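Local atomic coordinates of putative epimerase (Burkholderia cenocepacia, PDB entry 4LW8), a protein that probably acts as an NAD(P)-dependent epimerase or dehydratase on sugar precursors of the lipopolysaccharide O-antigen. Residues F29-L38 with V227-L235; Y43-P51 with Q63-L71. All blocks are in the same frame, centred on the assembly; numbering follows the deposited sequence.

Interaction 1: F29-L38 with V227-L235; sequences FTGRYMAERL and VRDVTAAYL
Tyr-33 lays one ring face over the branched side chain of Val-227: CG1 of Val-227 lies 3.8 Å from the centroid of the Tyr-33 ring, almost on its normal, a CH-pi contact. CZ of Phe-29 points head-on at the same valine, 3.6 Å from Val-227 CB, while the Tyr-33 hydroxyl bonds outside the pair to the carbonyl of Val-191. One turn on, Thr-231 is a knob in the hole formed by Thr-30, Tyr-33, Met-34 and Arg-37. Its OG1 sits between backbone N and carbonyl carbon (chi1 54°), where it donates to Val-227 O and receives a weak bond from Arg-37 NE at 3.0 Å. The Arg-37 chain, bent at chi2, crosses the threonine and grips the helix backbone side-on: Arg-37 NE (3.1 Å) uses a lone pair of Arg-228 O in the carbonyl plane, while Arg-37 NH2 (2.9 Å) comes from above that plane, not on a lone pair. That oxygen also keeps its helical bond from Ala-232 N, so three N-H groups hold it. A salt bridge with Glu-36 OE1, whose hydrogen bond is weak, engages Arg-37 NH1. Met-34 SD lies 3.7 Å from Tyr-234 CB and beside the ring edge, a Met-aromatic contact. The axes of segments 29-38 and 227-235 cross at -53°, an example of neighbouring helices packed on one face of the largely parallel sheet of a Rossmann-type domain.

Interaction 2: Y43-P51 with Q63-L71; sequences YDVWGTVAP and QCTLLPVDL
Trp-46 and Thr-65 stand side by side on one face of a parallel strand pair, and here the packing is tight. Thr-65 CB lies 3.9 Å from the centroid of the five-membered ring of Trp-46, in a CH-pi contact over its face, while CG2 of Thr-65 covers the six-membered side at 3.7 Å from Trp-46 CE3. Leu-67 CD1 comes up to the indole edge instead. With CG anti to the carbonyl carbon (chi1 -62°), the indole rises from the sheet with its NE1 edge turned back toward Asp-44, and Trp-46 NE1 donates to Asp-44 OD2 at 3.0 Å, from above the carboxylate plane. Arg-16 forms a salt bridge with the same oxygen, so the ring is held by a polar bond as well as by packing. Beneath the side chains, Gly-47 bonds both ways: its N donates to Thr-65 O and its O receives Leu-67 N at 2.8 Å, nearly straight. Further along the same face, Thr-48 CG2 packs on Val-69 CB.

Looser packing is confined to a few places. Val-49 CG1 approaches Leu-66 CB only to 4.2 Å, and exposed Pro-51 touches Pro-68 lightly, resting its CD against the backbone of Val-69 and Asp-70. At the Gln-63 end a water takes over from direct pairing: it accepts from Val-45 N and donates to Gln-63 O at 2.7 Å. The register therefore rests on five backbone bonds, whereas the aromatic, aliphatic and carboxylate groups fix the orientation of the indole.

How the interactions relate
The two contacts, with centres about 16 Å apart, illustrate how the parallel core of an alpha/beta sheet and its covering helices are tied together. Helix 29-40 leads through a short turn into strand 44-49, so interaction 1 and interaction 2 draw on neighbouring pieces of chain, and strand 65-68 follows before the chain eventually reaches helix 227-240. They also touch: Leu-38 O lies 3.0 Å from Tyr-43 N, a probable hydrogen bond, and Leu-38 CB packs on Val-45 CG2. Helix 29-40 touches strands 20-24 and 44-49 on one side and helix 227-240 on another, joining early and late elements of the domain, which is consistent with a single Rossmann-type unit.

Interaction 1: F29-L38 with V227-L235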
ATOM      1  N   PHE A  29       4.344 -22.763  -9.580  1.00 31.84           N
ATOM      2  CA  PHE A  29       4.037 -23.825  -8.628  1.00 33.44           C
ATOM      3  C   PHE A  29       2.545 -23.926  -8.293  1.00 29.06           C
ATOM      4  O   PHE A  29       1.933 -24.965  -8.499  1.00 27.85           O
ATOM      5  CB  PHE A  29       4.840 -23.599  -7.347  1.00 29.79           C
ATOM      6  CG  PHE A  29       4.373 -24.421  -6.176  1.00 29.76           C
ATOM      7  CD1 PHE A  29       4.436 -25.806  -6.213  1.00 32.00           C
ATOM      8  CD2 PHE A  29       3.921 -23.803  -5.018  1.00 32.69           C
ATOM      9  CE1 PHE A  29       4.023 -26.556  -5.136  1.00 33.22           C
ATOM     10  CE2 PHE A  29       3.508 -24.545  -3.945  1.00 30.46           C
ATOM     11  CZ  PHE A  29       3.559 -25.926  -3.998  1.00 31.88           C
ATOM     12  N   THR A  30       1.960 -22.844  -7.802  1.00 27.33           N
ATOM     13  CA  THR A  30       0.554 -22.847  -7.402  1.00 25.14           C
ATOM     14  C   THR A  30      -0.369 -23.020  -8.606  1.00 29.46           C
ATOM     15  O   THR A  30      -1.356 -23.755  -8.552  1.00 28.29           O
ATOM     16  CB  THR A  30       0.199 -21.546  -6.666  1.00 24.14           C
ATOM     17  OG1 THR A  30       1.060 -21.410  -5.523  1.00 24.83           O
ATOM     18  CG2 THR A  30      -1.249 -21.571  -6.202  1.00 27.28           C
ATOM     19  N   GLY A  31      -0.016 -22.359  -9.703  1.00 26.77           N
ATOM     20  CA  GLY A  31      -0.800 -22.416 -10.928  1.00 26.40           C
ATOM     21  C   GLY A  31      -1.007 -23.825 -11.460  1.00 26.64           C
ATOM     22  O   GLY A  31      -2.074 -24.152 -11.953  1.00 29.37           O
ATOM     23  N   ARG A  32       0.011 -24.665 -11.352  1.00 28.41           N
ATOM     24  CA  ARG A  32      -0.095 -26.038 -11.845  1.00 32.84           C
ATOM     25  C   ARG A  32      -1.230 -26.795 -11.159  1.00 36.37           C
ATOM     26  O   ARG A  32      -1.964 -27.542 -11.796  1.00 39.85           O
ATOM     27  CB  ARG A  32       1.223 -26.786 -11.660  1.00 38.10           C
ATOM     28  CG  ARG A  32       1.110 -28.263 -11.995  1.00 43.04           C
ATOM     29  CD  ARG A  32       2.458 -28.915 -12.198  1.00 49.86           C
ATOM     30  NE  ARG A  32       3.178 -29.085 -10.942  1.00 50.14           N
ATOM     31  CZ  ARG A  32       4.029 -30.074 -10.694  1.00 55.54           C
ATOM     32  NH1 ARG A  32       4.258 -31.010 -11.611  1.00 57.65           N
ATOM     33  NH2 ARG A  32       4.640 -30.139  -9.521  1.00 55.41           N
ATOM     34  N   TYR A  33      -1.338 -26.623  -9.848  1.00 31.19           N
ATOM     35  CA  TYR A  33      -2.418 -27.214  -9.073  1.00 31.16           C
ATOM     36  C   TYR A  33      -3.769 -26.495  -9.278  1.00 32.88           C
ATOM     37  O   TYR A  33      -4.812 -27.136  -9.277  1.00 29.76           O
ATOM     38  CB  TYR A  33      -2.019 -27.234  -7.602  1.00 28.29           C
ATOM     39  CG  TYR A  33      -0.835 -28.149  -7.383  1.00 29.92           C
ATOM     40  CD1 TYR A  33      -1.004 -29.522  -7.261  1.00 31.91           C
ATOM     41  CD2 TYR A  33       0.459 -27.643  -7.350  1.00 29.78           C
ATOM     42  CE1 TYR A  33       0.076 -30.361  -7.084  1.00 33.65           C
ATOM     43  CE2 TYR A  33       1.549 -28.477  -7.159  1.00 31.60           C
ATOM     44  CZ  TYR A  33       1.346 -29.835  -7.038  1.00 33.49           C
ATOM     45  OH  TYR A  33       2.414 -30.679  -6.869  1.00 37.99           O
ATOM     46  N   MET A  34      -3.750 -25.173  -9.454  1.00 24.94           N
ATOM     47  CA  MET A  34      -4.984 -24.426  -9.697  1.00 24.83           C
ATOM     48  C   MET A  34      -5.617 -24.895 -11.005  1.00 29.86           C
ATOM     49  O   MET A  34      -6.844 -25.006 -11.132  1.00 29.63           O
ATOM     50  CB  MET A  34      -4.717 -22.915  -9.763  1.00 26.60           C
ATOM     51  CG  MET A  34      -5.983 -22.068  -9.649  1.00 27.31           C
ATOM     52  SD  MET A  34      -6.728 -22.194  -8.014  1.00 26.37           S
ATOM     53  CE  MET A  34      -8.362 -22.831  -8.421  1.00 29.90           C
ATOM     54  N   ALA A  35      -4.760 -25.184 -11.975  1.00 25.89           N
ATOM     55  CA  ALA A  35      -5.209 -25.666 -13.273  1.00 30.60           C
ATOM     56  C   ALA A  35      -5.991 -26.980 -13.133  1.00 38.63           C
ATOM     57  O   ALA A  35      -7.103 -27.107 -13.649  1.00 32.75           O
ATOM     58  CB  ALA A  35      -4.021 -25.836 -14.202  1.00 25.41           C
ATOM     59  N   GLU A  36      -5.424 -27.946 -12.415  1.00 35.25           N
ATOM     60  CA  GLU A  36      -6.100 -29.223 -12.207  1.00 37.15           C
ATOM     61  C   GLU A  36      -7.459 -29.039 -11.505  1.00 36.64           C
ATOM     62  O   GLU A  36      -8.453 -29.649 -11.897  1.00 34.73           O
ATOM     63  CB  GLU A  36      -5.207 -30.173 -11.407  1.00 41.43           C
ATOM     64  CG  GLU A  36      -5.741 -31.604 -11.302  1.00 47.25           C
ATOM     65  CD  GLU A  36      -6.837 -31.760 -10.255  1.00 54.33           C
ATOM     66  OE1 GLU A  36      -6.849 -30.968  -9.277  1.00 49.24           O
ATOM     67  OE2 GLU A  36      -7.688 -32.669 -10.422  1.00 54.11           O
ATOM     68  N   ARG A  37      -7.499 -28.216 -10.462  1.00 31.22           N
ATOM     69  CA  ARG A  37      -8.757 -27.933  -9.761  1.00 36.06           C
ATOM     70  C   ARG A  37      -9.820 -27.369 -10.715  1.00 38.04           C
ATOM     71  O   ARG A  37     -10.945 -27.854 -10.756  1.00 37.70           O
ATOM     72  CB  ARG A  37      -8.527 -26.956  -8.609  1.00 29.04           C
ATOM     73  CG  ARG A  37      -8.316 -27.624  -7.252  1.00 39.18           C
ATOM     74  CD  ARG A  37      -6.951 -28.329  -7.115  1.00 39.74           C
ATOM     75  NE  ARG A  37      -6.828 -28.922  -5.780  1.00 35.31           N
ATOM     76  CZ  ARG A  37      -7.306 -30.122  -5.457  1.00 44.18           C
ATOM     77  NH1 ARG A  37      -7.908 -30.868  -6.379  1.00 45.43           N
ATOM     78  NH2 ARG A  37      -7.176 -30.582  -4.222  1.00 40.71           N
ATOM     79  N   LEU A  38      -9.453 -26.346 -11.480  1.00 31.24           N
ATOM     80  CA  LEU A  38     -10.374 -25.716 -12.419  1.00 27.97           C
ATOM     81  C   LEU A  38     -10.821 -26.657 -13.538  1.00 35.34           C
ATOM     82  O   LEU A  38     -11.992 -26.679 -13.898  1.00 33.86           O
ATOM     83  CB  LEU A  38      -9.742 -24.468 -13.030  1.00 25.88           C
ATOM     84  CG  LEU A  38      -9.622 -23.281 -12.062  1.00 32.71           C
ATOM     85  CD1 LEU A  38      -8.690 -22.249 -12.635  1.00 25.93           C
ATOM     86  CD2 LEU A  38     -10.993 -22.664 -11.791  1.00 29.13           C
ATOM     87  N   VAL A 227      -0.509 -27.383  -0.831  1.00 29.20           N
ATOM     88  CA  VAL A 227      -0.943 -26.598  -1.991  1.00 23.66           C
ATOM     89  C   VAL A 227      -2.250 -27.151  -2.615  1.00 28.81           C
ATOM     90  O   VAL A 227      -3.086 -26.388  -3.114  1.00 27.74           O
ATOM     91  CB  VAL A 227       0.182 -26.529  -3.073  1.00 27.71           C
ATOM     92  CG1 VAL A 227       0.509 -27.925  -3.633  1.00 24.99           C
ATOM     93  CG2 VAL A 227      -0.194 -25.566  -4.188  1.00 26.52           C
ATOM     94  N   ARG A 228      -2.455 -28.463  -2.541  1.00 29.37           N
ATOM     95  CA  ARG A 228      -3.672 -29.051  -3.080  1.00 28.50           C
ATOM     96  C   ARG A 228      -4.903 -28.603  -2.280  1.00 32.31           C
ATOM     97  O   ARG A 228      -5.950 -28.324  -2.863  1.00 29.11           O
ATOM     98  CB  ARG A 228      -3.571 -30.578  -3.096  1.00 29.31           C
ATOM     99  CG  ARG A 228      -2.563 -31.107  -4.097  1.00 33.70           C
ATOM    100  CD  ARG A 228      -2.256 -32.567  -3.888  1.00 31.77           C
ATOM    101  NE  ARG A 228      -1.640 -32.805  -2.585  1.00 36.47           N
ATOM    102  CZ  ARG A 228      -1.283 -34.009  -2.152  1.00 38.25           C
ATOM    103  NH1 ARG A 228      -1.477 -35.074  -2.927  1.00 33.98           N
ATOM    104  NH2 ARG A 228      -0.736 -34.150  -0.955  1.00 37.72           N
ATOM    105  N   ASP A 229      -4.767 -28.496  -0.958  1.00 29.98           N
ATOM    106  CA  ASP A 229      -5.840 -27.972  -0.111  1.00 33.36           C
ATOM    107  C   ASP A 229      -6.092 -26.497  -0.390  1.00 33.13           C
ATOM    108  O   ASP A 229      -7.236 -26.033  -0.386  1.00 36.85           O
ATOM    109  CB  ASP A 229      -5.514 -28.123   1.383  1.00 29.70           C
ATOM    110  CG  ASP A 229      -5.409 -29.571   1.835  1.00 33.85           C
ATOM    111  OD1 ASP A 229      -5.808 -30.487   1.087  1.00 38.81           O
ATOM    112  OD2 ASP A 229      -4.947 -29.793   2.974  1.00 34.03           O
ATOM    113  N   VAL A 230      -5.013 -25.749  -0.596  1.00 27.13           N
ATOM    114  CA  VAL A 230      -5.138 -24.308  -0.803  1.00 22.78           C
ATOM    115  C   VAL A 230      -5.897 -24.024  -2.110  1.00 27.99           C
ATOM    116  O   VAL A 230      -6.825 -23.212  -2.151  1.00 26.28           O
ATOM    117  CB  VAL A 230      -3.755 -23.622  -0.822  1.00 27.71           C
ATOM    118  CG1 VAL A 230      -3.846 -22.188  -1.365  1.00 24.87           C
ATOM    119  CG2 VAL A 230      -3.098 -23.651   0.587  1.00 20.26           C
ATOM    120  N   THR A 231      -5.534 -24.722  -3.175  1.00 27.61           N
ATOM    121  CA  THR A 231      -6.193 -24.484  -4.448  1.00 23.77           C
ATOM    122  C   THR A 231      -7.637 -25.016  -4.427  1.00 31.29           C
ATOM    123  O   THR A 231      -8.503 -24.464  -5.108  1.00 29.37           O
ATOM    124  CB  THR A 231      -5.367 -25.072  -5.611  1.00 28.06           C
ATOM    125  OG1 THR A 231      -5.100 -26.457  -5.370  1.00 29.86           O
ATOM    126  CG2 THR A 231      -4.025 -24.317  -5.723  1.00 21.16           C
ATOM    127  N   ALA A 232      -7.907 -26.069  -3.651  1.00 27.63           N
ATOM    128  CA  ALA A 232      -9.292 -26.530  -3.482  1.00 33.64           C
ATOM    129  C   ALA A 232     -10.136 -25.423  -2.832  1.00 35.12           C
ATOM    130  O   ALA A 232     -11.279 -25.207  -3.214  1.00 36.46           O
ATOM    131  CB  ALA A 232      -9.354 -27.814  -2.656  1.00 30.65           C
ATOM    132  N   ALA A 233      -9.561 -24.729  -1.855  1.00 29.50           N
ATOM    133  CA  ALA A 233     -10.216 -23.585  -1.217  1.00 30.96           C
ATOM    134  C   ALA A 233     -10.419 -22.426  -2.197  1.00 28.47           C
ATOM    135  O   ALA A 233     -11.470 -21.793  -2.210  1.00 31.52           O
ATOM    136  CB  ALA A 233      -9.392 -23.114  -0.012  1.00 26.70           C
ATOM    137  N   TYR A 234      -9.403 -22.153  -3.010  1.00 26.59           N
ATOM    138  CA  TYR A 234      -9.488 -21.130  -4.039  1.00 26.85           C
ATOM    139  C   TYR A 234     -10.674 -21.417  -4.980  1.00 29.94           C
ATOM    140  O   TYR A 234     -11.458 -20.520  -5.306  1.00 28.30           O
ATOM    141  CB  TYR A 234      -8.186 -21.058  -4.849  1.00 23.86           C
ATOM    142  CG  TYR A 234      -7.010 -20.348  -4.168  1.00 21.24           C
ATOM    143  CD1 TYR A 234      -7.077 -19.961  -2.831  1.00 26.12           C
ATOM    144  CD2 TYR A 234      -5.843 -20.055  -4.879  1.00 24.03           C
ATOM    145  CE1 TYR A 234      -6.009 -19.311  -2.212  1.00 28.60           C
ATOM    146  CE2 TYR A 234      -4.766 -19.403  -4.269  1.00 23.97           C
ATOM    147  CZ  TYR A 234      -4.861 -19.034  -2.922  1.00 26.17           C
ATOM    148  OH  TYR A 234      -3.803 -18.395  -2.292  1.00 25.54           O
ATOM    149  N   LEU A 235     -10.825 -22.674  -5.382  1.00 24.55           N
ATOM    150  CA  LEU A 235     -11.931 -23.047  -6.256  1.00 31.93           C
ATOM    151  C   LEU A 235     -13.276 -22.802  -5.571  1.00 31.71           C
ATOM    152  O   LEU A 235     -14.209 -22.294  -6.193  1.00 31.47           O
ATOM    153  CB  LEU A 235     -11.816 -24.509  -6.692  1.00 33.86           C
ATOM    154  CG  LEU A 235     -13.017 -25.024  -7.494  1.00 29.34           C
ATOM    155  CD1 LEU A 235     -13.184 -24.273  -8.810  1.00 30.57           C
ATOM    156  CD2 LEU A 235     -12.928 -26.533  -7.728  1.00 33.68           C
TER

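Interaction 2: Y43-P51 with Q63-L71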
ATOM      1  N   TYR A  43     -13.782 -26.216 -16.228  1.00 33.27           N
ATOM      2  CA  TYR A  43     -13.351 -25.032 -16.978  1.00 33.12           C
ATOM      3  C   TYR A  43     -12.363 -25.345 -18.104  1.00 36.75           C
ATOM      4  O   TYR A  43     -11.574 -26.284 -18.016  1.00 39.79           O
ATOM      5  CB  TYR A  43     -12.687 -24.002 -16.055  1.00 28.48           C
ATOM      6  CG  TYR A  43     -13.610 -23.290 -15.083  1.00 35.43           C
ATOM      7  CD1 TYR A  43     -14.223 -22.085 -15.425  1.00 31.18           C
ATOM      8  CD2 TYR A  43     -13.854 -23.814 -13.815  1.00 34.51           C
ATOM      9  CE1 TYR A  43     -15.072 -21.427 -14.531  1.00 34.28           C
ATOM     10  CE2 TYR A  43     -14.690 -23.165 -12.913  1.00 34.05           C
ATOM     11  CZ  TYR A  43     -15.302 -21.976 -13.277  1.00 34.98           C
ATOM     12  OH  TYR A  43     -16.138 -21.342 -12.385  1.00 37.15           O
ATOM     13  N   ASP A  44     -12.411 -24.538 -19.157  1.00 33.55           N
ATOM     14  CA  ASP A  44     -11.324 -24.455 -20.125  1.00 33.25           C
ATOM     15  C   ASP A  44     -10.319 -23.463 -19.558  1.00 31.38           C
ATOM     16  O   ASP A  44     -10.612 -22.274 -19.448  1.00 34.51           O
ATOM     17  CB  ASP A  44     -11.838 -24.009 -21.506  1.00 33.22           C
ATOM     18  CG  ASP A  44     -10.734 -23.914 -22.558  1.00 38.41           C
ATOM     19  OD1 ASP A  44      -9.647 -24.514 -22.377  1.00 42.97           O
ATOM     20  OD2 ASP A  44     -10.963 -23.236 -23.586  1.00 42.06           O
ATOM     21  N   VAL A  45      -9.144 -23.947 -19.174  1.00 27.22           N
ATOM     22  CA  VAL A  45      -8.190 -23.105 -18.459  1.00 25.44           C
ATOM     23  C   VAL A  45      -7.242 -22.386 -19.409  1.00 28.22           C
ATOM     24  O   VAL A  45      -6.523 -23.027 -20.182  1.00 30.20           O
ATOM     25  CB  VAL A  45      -7.375 -23.931 -17.436  1.00 30.20           C
ATOM     26  CG1 VAL A  45      -6.338 -23.063 -16.732  1.00 25.88           C
ATOM     27  CG2 VAL A  45      -8.302 -24.558 -16.424  1.00 29.26           C
ATOM     28  N   TRP A  46      -7.290 -21.051 -19.370  1.00 31.16           N
ATOM     29  CA  TRP A  46      -6.334 -20.173 -20.062  1.00 24.78           C
ATOM     30  C   TRP A  46      -5.446 -19.515 -19.016  1.00 28.01           C
ATOM     31  O   TRP A  46      -5.813 -19.457 -17.852  1.00 27.09           O
ATOM     32  CB  TRP A  46      -7.025 -19.070 -20.865  1.00 24.02           C
ATOM     33  CG  TRP A  46      -7.928 -19.506 -21.970  1.00 23.62           C
ATOM     34  CD1 TRP A  46      -8.839 -20.527 -21.942  1.00 24.77           C
ATOM     35  CD2 TRP A  46      -8.027 -18.917 -23.266  1.00 24.23           C
ATOM     36  NE1 TRP A  46      -9.483 -20.620 -23.148  1.00 27.55           N
ATOM     37  CE2 TRP A  46      -9.011 -19.636 -23.979  1.00 32.34           C
ATOM     38  CE3 TRP A  46      -7.370 -17.858 -23.902  1.00 26.75           C
ATOM     39  CZ2 TRP A  46      -9.358 -19.331 -25.299  1.00 31.46           C
ATOM     40  CZ3 TRP A  46      -7.717 -17.556 -25.209  1.00 28.43           C
ATOM     41  CH2 TRP A  46      -8.706 -18.288 -25.891  1.00 27.97           C
ATOM     42  N   GLY A  47      -4.292 -18.999 -19.415  1.00 25.41           N
ATOM     43  CA  GLY A  47      -3.451 -18.316 -18.451  1.00 27.88           C
ATOM     44  C   GLY A  47      -2.279 -17.598 -19.075  1.00 34.84           C
ATOM     45  O   GLY A  47      -2.030 -17.750 -20.267  1.00 31.81           O
ATOM     46  N   THR A  48      -1.550 -16.821 -18.273  1.00 25.96           N
ATOM     47  CA  THR A  48      -0.417 -16.076 -18.802  1.00 25.98           C
ATOM     48  C   THR A  48       0.901 -16.767 -18.477  1.00 30.02           C
ATOM     49  O   THR A  48       0.993 -17.474 -17.478  1.00 26.68           O
ATOM     50  CB  THR A  48      -0.377 -14.635 -18.256  1.00 31.35           C
ATOM     51  OG1 THR A  48      -0.183 -14.662 -16.829  1.00 28.32           O
ATOM     52  CG2 THR A  48      -1.685 -13.911 -18.582  1.00 29.27           C
ATOM     53  N   VAL A  49       1.888 -16.576 -19.354  1.00 27.30           N
ATOM     54  CA  VAL A  49       3.281 -16.949 -19.118  1.00 23.99           C
ATOM     55  C   VAL A  49       4.160 -15.758 -19.480  1.00 30.56           C
ATOM     56  O   VAL A  49       3.733 -14.880 -20.225  1.00 31.39           O
ATOM     57  CB  VAL A  49       3.725 -18.168 -19.973  1.00 37.54           C
ATOM     58  CG1 VAL A  49       2.942 -19.412 -19.599  1.00 35.07           C
ATOM     59  CG2 VAL A  49       3.582 -17.844 -21.454  1.00 26.23           C
ATOM     60  N   ALA A  50       5.390 -15.728 -18.979  1.00 27.65           N
ATOM     61  CA  ALA A  50       6.319 -14.652 -19.322  1.00 33.27           C
ATOM     62  C   ALA A  50       6.781 -14.791 -20.765  1.00 37.90           C
ATOM     63  O   ALA A  50       7.172 -15.873 -21.180  1.00 46.70           O
ATOM     64  CB  ALA A  50       7.545 -14.670 -18.385  1.00 32.10           C
ATOM     65  N   PRO A  51       6.751 -13.691 -21.526  1.00 29.73           N
ATOM     66  CA  PRO A  51       7.283 -13.693 -22.888  1.00 31.86           C
ATOM     67  C   PRO A  51       8.751 -14.104 -22.907  1.00 45.09           C
ATOM     68  O   PRO A  51       9.485 -13.755 -21.986  1.00 49.14           O
ATOM     69  CB  PRO A  51       7.113 -12.237 -23.331  1.00 31.99           C
ATOM     70  CG  PRO A  51       5.943 -11.749 -22.541  1.00 29.50           C
ATOM     71  CD  PRO A  51       6.051 -12.431 -21.205  1.00 28.50           C
ATOM     72  N   GLN A  63      -3.567 -29.269 -21.757  1.00 51.35           N
ATOM     73  CA  GLN A  63      -4.860 -28.763 -22.205  1.00 41.72           C
ATOM     74  C   GLN A  63      -5.098 -27.301 -21.813  1.00 41.04           C
ATOM     75  O   GLN A  63      -6.228 -26.824 -21.835  1.00 39.58           O
ATOM     76  CB  GLN A  63      -5.975 -29.637 -21.652  1.00 42.66           C
ATOM     77  CG  GLN A  63      -5.966 -31.044 -22.218  1.00 57.39           C
ATOM     78  CD  GLN A  63      -7.081 -31.902 -21.666  1.00 72.40           C
ATOM     79  OE1 GLN A  63      -7.848 -32.500 -22.424  1.00 84.02           O
ATOM     80  NE2 GLN A  63      -7.173 -31.980 -20.338  1.00 75.66           N
ATOM     81  N   CYS A  64      -4.037 -26.594 -21.443  1.00 31.96           N
ATOM     82  CA  CYS A  64      -4.165 -25.180 -21.106  1.00 34.35           C
ATOM     83  C   CYS A  64      -3.797 -24.298 -22.288  1.00 38.30           C
ATOM     84  O   CYS A  64      -2.895 -24.628 -23.053  1.00 44.42           O
ATOM     85  CB  CYS A  64      -3.288 -24.834 -19.907  1.00 34.65           C
ATOM     86  SG  CYS A  64      -3.783 -25.695 -18.408  1.00 37.75           S
ATOM     87  N   THR A  65      -4.506 -23.187 -22.440  1.00 36.63           N
ATOM     88  CA  THR A  65      -4.167 -22.204 -23.455  1.00 26.47           C
ATOM     89  C   THR A  65      -3.258 -21.158 -22.790  1.00 31.75           C
ATOM     90  O   THR A  65      -3.681 -20.463 -21.876  1.00 31.24           O
ATOM     91  CB  THR A  65      -5.420 -21.541 -24.055  1.00 27.92           C
ATOM     92  OG1 THR A  65      -6.251 -22.537 -24.664  1.00 30.83           O
ATOM     93  CG2 THR A  65      -5.031 -20.501 -25.103  1.00 27.55           C
ATOM     94  N   LEU A  66      -2.005 -21.082 -23.237  1.00 28.96           N
ATOM     95  CA  LEU A  66      -0.990 -20.239 -22.604  1.00 29.41           C
ATOM     96  C   LEU A  66      -0.713 -18.992 -23.419  1.00 26.13           C
ATOM     97  O   LEU A  66      -0.248 -19.082 -24.549  1.00 28.95           O
ATOM     98  CB  LEU A  66       0.313 -21.026 -22.422  1.00 28.33           C
ATOM     99  CG  LEU A  66       0.177 -22.346 -21.663  1.00 33.30           C
ATOM    100  CD1 LEU A  66       1.525 -23.031 -21.543  1.00 38.63           C
ATOM    101  CD2 LEU A  66      -0.394 -22.088 -20.299  1.00 30.87           C
ATOM    102  N   LEU A  67      -0.970 -17.826 -22.839  1.00 27.37           N
ATOM    103  CA  LEU A  67      -0.771 -16.564 -23.546  1.00 27.90           C
ATOM    104  C   LEU A  67       0.466 -15.795 -23.018  1.00 29.29           C
ATOM    105  O   LEU A  67       0.532 -15.461 -21.841  1.00 27.14           O
ATOM    106  CB  LEU A  67      -2.033 -15.697 -23.422  1.00 25.11           C
ATOM    107  CG  LEU A  67      -3.395 -16.307 -23.820  1.00 23.84           C
ATOM    108  CD1 LEU A  67      -4.518 -15.274 -23.643  1.00 22.20           C
ATOM    109  CD2 LEU A  67      -3.388 -16.838 -25.240  1.00 24.60           C
ATOM    110  N   PRO A  68       1.455 -15.525 -23.885  1.00 29.44           N
ATOM    111  CA  PRO A  68       2.616 -14.775 -23.391  1.00 33.24           C
ATOM    112  C   PRO A  68       2.245 -13.319 -23.118  1.00 37.17           C
ATOM    113  O   PRO A  68       2.009 -12.544 -24.049  1.00 38.39           O
ATOM    114  CB  PRO A  68       3.640 -14.888 -24.536  1.00 28.24           C
ATOM    115  CG  PRO A  68       3.101 -15.947 -25.457  1.00 39.55           C
ATOM    116  CD  PRO A  68       1.615 -15.921 -25.291  1.00 27.17           C
ATOM    117  N   VAL A  69       2.182 -12.968 -21.840  1.00 31.88           N
ATOM    118  CA  VAL A  69       1.801 -11.631 -21.402  1.00 33.60           C
ATOM    119  C   VAL A  69       2.667 -11.151 -20.231  1.00 27.87           C
ATOM    120  O   VAL A  69       2.784 -11.823 -19.212  1.00 34.04           O
ATOM    121  CB  VAL A  69       0.302 -11.566 -20.956  1.00 29.35           C
ATOM    122  CG1 VAL A  69      -0.056 -10.158 -20.626  1.00 27.35           C
ATOM    123  CG2 VAL A  69      -0.626 -12.104 -22.043  1.00 33.28           C
ATOM    124  N   ASP A  70       3.272  -9.982 -20.381  1.00 29.29           N
ATOM    125  CA  ASP A  70       3.904  -9.313 -19.248  1.00 33.33           C
ATOM    126  C   ASP A  70       2.843  -8.485 -18.499  1.00 32.94           C
ATOM    127  O   ASP A  70       2.136  -7.695 -19.111  1.00 29.56           O
ATOM    128  CB  ASP A  70       5.070  -8.448 -19.737  1.00 47.21           C
ATOM    129  CG  ASP A  70       5.568  -7.459 -18.683  1.00 63.63           C
ATOM    130  OD1 ASP A  70       5.500  -7.759 -17.471  1.00 63.35           O
ATOM    131  OD2 ASP A  70       6.047  -6.373 -19.081  1.00 75.94           O
ATOM    132  N   LEU A  71       2.710  -8.690 -17.190  1.00 36.83           N
ATOM    133  CA  LEU A  71       1.704  -7.970 -16.388  1.00 37.72           C
ATOM    134  C   LEU A  71       1.809  -6.447 -16.504  1.00 31.58           C
ATOM    135  O   LEU A  71       0.801  -5.734 -16.440  1.00 26.10           O
ATOM    136  CB  LEU A  71       1.824  -8.365 -14.920  1.00 46.94           C
ATOM    137  CG  LEU A  71       1.305  -9.726 -14.463  1.00 49.98           C
ATOM    138  CD1 LEU A  71       1.820  -9.987 -13.058  1.00 49.08           C
ATOM    139  CD2 LEU A  71      -0.206  -9.759 -14.485  1.00 41.63           C
TER
HETATM  140  O   HOH W   1      -8.003 -26.705 -19.866  1.00 35.18           O